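Local coordinates for protein BIFUNCTIONAL PROTEIN Proline utilization A (PutA) (Corynebacterium freiburgense, PDB 5UX5) that probably oxidises proline to glutamate in two steps, joining an FAD-dependent proline dehydrogenase to an NAD-dependent aldehyde dehydrogenase in a single chain, at residues Ile517-Gln525 against Ala564-Asn575. Sequence-based numbering, arbitrary orientation.
Sequences IAERTALLQ and ARYYARCANALN
L524 and A568 meet where helices 517-525 and 564-574 pack antiparallel, their axes 8.7 Å apart at closest approach and inclined at 167°. Small alanine side chains suit this fairly close approach: A568 and A571 face helix 517-525, with T521 opposite A568, while A564 lies at the flank with its CB against the L524 carbonyl oxygen. L524 lays its CB 4.0 Å from A568 CB, while CD1 reaches over the A568 backbone; its side chain also packs on F606 and A610 of helix 599-611, and A564 touches F606 as well. At the other end, the beta-branched I517 sets CG2 loosely against A571 CB, 4.4 Å away. With its CG1 beside the backbone N (chi1 -56°), CD1 is carried to the A571 carbonyl and N575, a poorly ordered residue.

Both segments belong to the aldehyde dehydrogenase part of PutA, in a helical layer on the outside of the fold, away from the bound NAD.

Polar side chains edge the apolar seam. The short hydroxyl of T521 places OG1 3.1 Å from N572 OD1 and 3.0 Å from I517 O, two acceptors competing for one proton. Farther along, Q525 bends at chi2 to bring OE1 to the edge of the R565 guanidinium, where NH2 donates a weak bond of 3.3 Å. Amide and guanidinium planes are nearly coplanar, 15° apart, and the same NH2 forms a salt bridge with D529.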
# COMPACT_ATOMS: atom_id res chain seq x y z
N ILE A 517 22.31 26.13 4.88
CA ILE A 517 21.71 24.92 4.32
C ILE A 517 22.36 23.66 4.89
O ILE A 517 21.67 22.67 5.14
CB ILE A 517 21.76 24.94 2.78
CG1 ILE A 517 21.08 26.21 2.27
CG2 ILE A 517 21.11 23.68 2.23
CD1 ILE A 517 19.95 26.01 1.24
N ALA A 518 23.67 23.69 5.11
CA ALA A 518 24.33 22.53 5.70
C ALA A 518 23.77 22.22 7.09
O ALA A 518 23.53 21.06 7.42
CB ALA A 518 25.84 22.74 5.78
N GLU A 519 23.58 23.25 7.92
CA GLU A 519 23.05 23.05 9.27
C GLU A 519 21.62 22.52 9.25
O GLU A 519 21.29 21.56 9.96
CB GLU A 519 23.14 24.35 10.07
CG GLU A 519 24.51 24.59 10.72
CD GLU A 519 24.74 26.05 11.09
OE1 GLU A 519 23.98 26.93 10.63
OE2 GLU A 519 25.69 26.32 11.87
N ARG A 520 20.76 23.13 8.44
CA ARG A 520 19.39 22.64 8.31
C ARG A 520 19.38 21.19 7.85
O ARG A 520 18.60 20.37 8.35
CB ARG A 520 18.61 23.50 7.32
CG ARG A 520 18.50 24.96 7.66
CD ARG A 520 17.74 25.59 6.54
NE ARG A 520 18.41 26.75 5.98
CZ ARG A 520 18.25 27.14 4.73
NH1 ARG A 520 18.88 28.21 4.26
NH2 ARG A 520 17.46 26.43 3.93
N THR A 521 20.20 20.88 6.85
CA THR A 521 20.24 19.54 6.28
C THR A 521 20.64 18.53 7.34
O THR A 521 20.03 17.46 7.45
CB THR A 521 21.20 19.53 5.10
OG1 THR A 521 20.56 20.14 3.97
CG2 THR A 521 21.62 18.13 4.72
N ALA A 522 21.63 18.87 8.16
CA ALA A 522 22.09 17.97 9.21
C ALA A 522 21.04 17.78 10.28
O ALA A 522 20.88 16.68 10.82
CB ALA A 522 23.40 18.50 9.80
N LEU A 523 20.34 18.86 10.64
CA LEU A 523 19.27 18.73 11.63
C LEU A 523 18.14 17.87 11.09
O LEU A 523 17.62 17.01 11.81
CB LEU A 523 18.75 20.11 12.03
CG LEU A 523 19.65 20.95 12.92
CD1 LEU A 523 18.98 22.24 13.22
CD2 LEU A 523 19.98 20.24 14.18
N LEU A 524 17.74 18.07 9.82
CA LEU A 524 16.64 17.27 9.30
C LEU A 524 17.02 15.79 9.27
O LEU A 524 16.23 14.93 9.69
CB LEU A 524 16.24 17.75 7.92
CG LEU A 524 15.54 19.10 8.00
CD1 LEU A 524 15.41 19.78 6.60
CD2 LEU A 524 14.21 18.90 8.64
N GLN A 525 18.24 15.48 8.83
CA GLN A 525 18.65 14.09 8.73
C GLN A 525 18.68 13.46 10.10
O GLN A 525 18.23 12.32 10.29
CB GLN A 525 20.02 13.99 8.05
CG GLN A 525 20.05 14.40 6.57
CD GLN A 525 19.34 13.42 5.65
OE1 GLN A 525 18.87 12.37 6.08
NE2 GLN A 525 19.25 13.77 4.37
N ALA A 564 11.37 14.40 6.31
CA ALA A 564 12.62 15.01 6.76
C ALA A 564 13.74 14.78 5.75
O ALA A 564 14.47 15.71 5.41
CB ALA A 564 13.01 14.48 8.14
N ARG A 565 13.88 13.55 5.26
CA ARG A 565 14.96 13.26 4.32
C ARG A 565 14.71 13.89 2.95
O ARG A 565 15.61 14.49 2.36
CB ARG A 565 15.16 11.75 4.18
CG ARG A 565 15.71 11.12 5.44
CD ARG A 565 16.51 9.86 5.15
NE ARG A 565 16.21 8.86 6.18
CZ ARG A 565 16.75 8.84 7.39
NH1 ARG A 565 16.36 7.91 8.25
NH2 ARG A 565 17.69 9.73 7.72
N TYR A 566 13.48 13.79 2.45
CA TYR A 566 13.16 14.36 1.15
C TYR A 566 13.34 15.88 1.15
O TYR A 566 13.98 16.43 0.25
CB TYR A 566 11.73 14.00 0.76
CG TYR A 566 11.38 14.44 -0.63
CD1 TYR A 566 11.96 13.84 -1.72
CD2 TYR A 566 10.45 15.46 -0.88
CE1 TYR A 566 11.67 14.21 -3.00
CE2 TYR A 566 10.13 15.85 -2.20
CZ TYR A 566 10.75 15.22 -3.25
OH TYR A 566 10.50 15.53 -4.58
N TYR A 567 12.77 16.58 2.14
CA TYR A 567 12.87 18.04 2.13
C TYR A 567 14.29 18.49 2.41
O TYR A 567 14.67 19.58 1.99
CB TYR A 567 11.88 18.69 3.10
CG TYR A 567 10.40 18.49 2.74
CD1 TYR A 567 9.99 18.43 1.41
CD2 TYR A 567 9.43 18.36 3.72
CE1 TYR A 567 8.64 18.23 1.08
CE2 TYR A 567 8.07 18.17 3.40
CZ TYR A 567 7.69 18.11 2.07
OH TYR A 567 6.35 17.92 1.74
N ALA A 568 15.08 17.66 3.10
CA ALA A 568 16.51 17.94 3.22
C ALA A 568 17.18 17.97 1.84
O ALA A 568 17.91 18.91 1.52
CB ALA A 568 17.18 16.92 4.12
N ARG A 569 16.95 16.94 1.02
CA ARG A 569 17.48 16.94 -0.34
C ARG A 569 16.97 18.13 -1.12
O ARG A 569 17.73 18.76 -1.86
CB ARG A 569 17.11 15.64 -1.07
CG ARG A 569 18.19 14.56 -1.11
CD ARG A 569 17.65 13.28 -1.80
NE ARG A 569 16.62 13.57 -2.81
CZ ARG A 569 16.04 12.68 -3.63
NH1 ARG A 569 16.38 11.39 -3.59
NH2 ARG A 569 15.12 13.10 -4.49
N CYS A 570 15.68 18.47 -0.97
CA CYS A 570 15.12 19.61 -1.71
C CYS A 570 15.81 20.90 -1.33
O CYS A 570 16.01 21.79 -2.17
CB CYS A 570 13.63 19.73 -1.46
SG CYS A 570 12.69 18.59 -2.35
N ALA A 571 16.14 21.05 -0.05
CA ALA A 571 16.76 22.28 0.40
C ALA A 571 18.09 22.50 -0.32
O ALA A 571 18.40 23.62 -0.75
CB ALA A 571 16.95 22.23 1.92
N ASN A 572 18.87 21.44 -0.48
CA ASN A 572 20.07 21.56 -1.31
C ASN A 572 19.73 21.92 -2.75
O ASN A 572 20.42 22.72 -3.38
CB ASN A 572 20.91 20.30 -1.20
CG ASN A 572 21.69 20.28 0.10
OD1 ASN A 572 21.39 19.53 1.02
ND2 ASN A 572 22.68 21.15 0.19
N ALA A 573 18.64 21.37 -3.29
CA ALA A 573 18.29 21.75 -4.65
C ALA A 573 17.88 23.22 -4.81
O ALA A 573 17.78 23.69 -5.95
CB ALA A 573 17.18 20.82 -5.15
N LEU A 574 17.68 23.98 -3.72
CA LEU A 574 17.35 25.40 -3.87
C LEU A 574 18.53 26.20 -4.43
O LEU A 574 18.33 27.17 -5.17
CB LEU A 574 16.94 26.00 -2.53
CG LEU A 574 15.60 25.70 -1.89
CD1 LEU A 574 15.62 26.23 -0.46
CD2 LEU A 574 14.47 26.34 -2.69
N ASN A 575 19.75 25.85 -4.04
CA ASN A 575 20.94 26.57 -4.46
C ASN A 575 21.48 26.08 -5.78
O ASN A 575 22.58 26.49 -6.17
CB ASN A 575 22.02 26.49 -3.39
CG ASN A 575 21.64 27.27 -2.16
OD1 ASN A 575 20.99 28.33 -2.24
ND2 ASN A 575 22.03 26.76 -1.00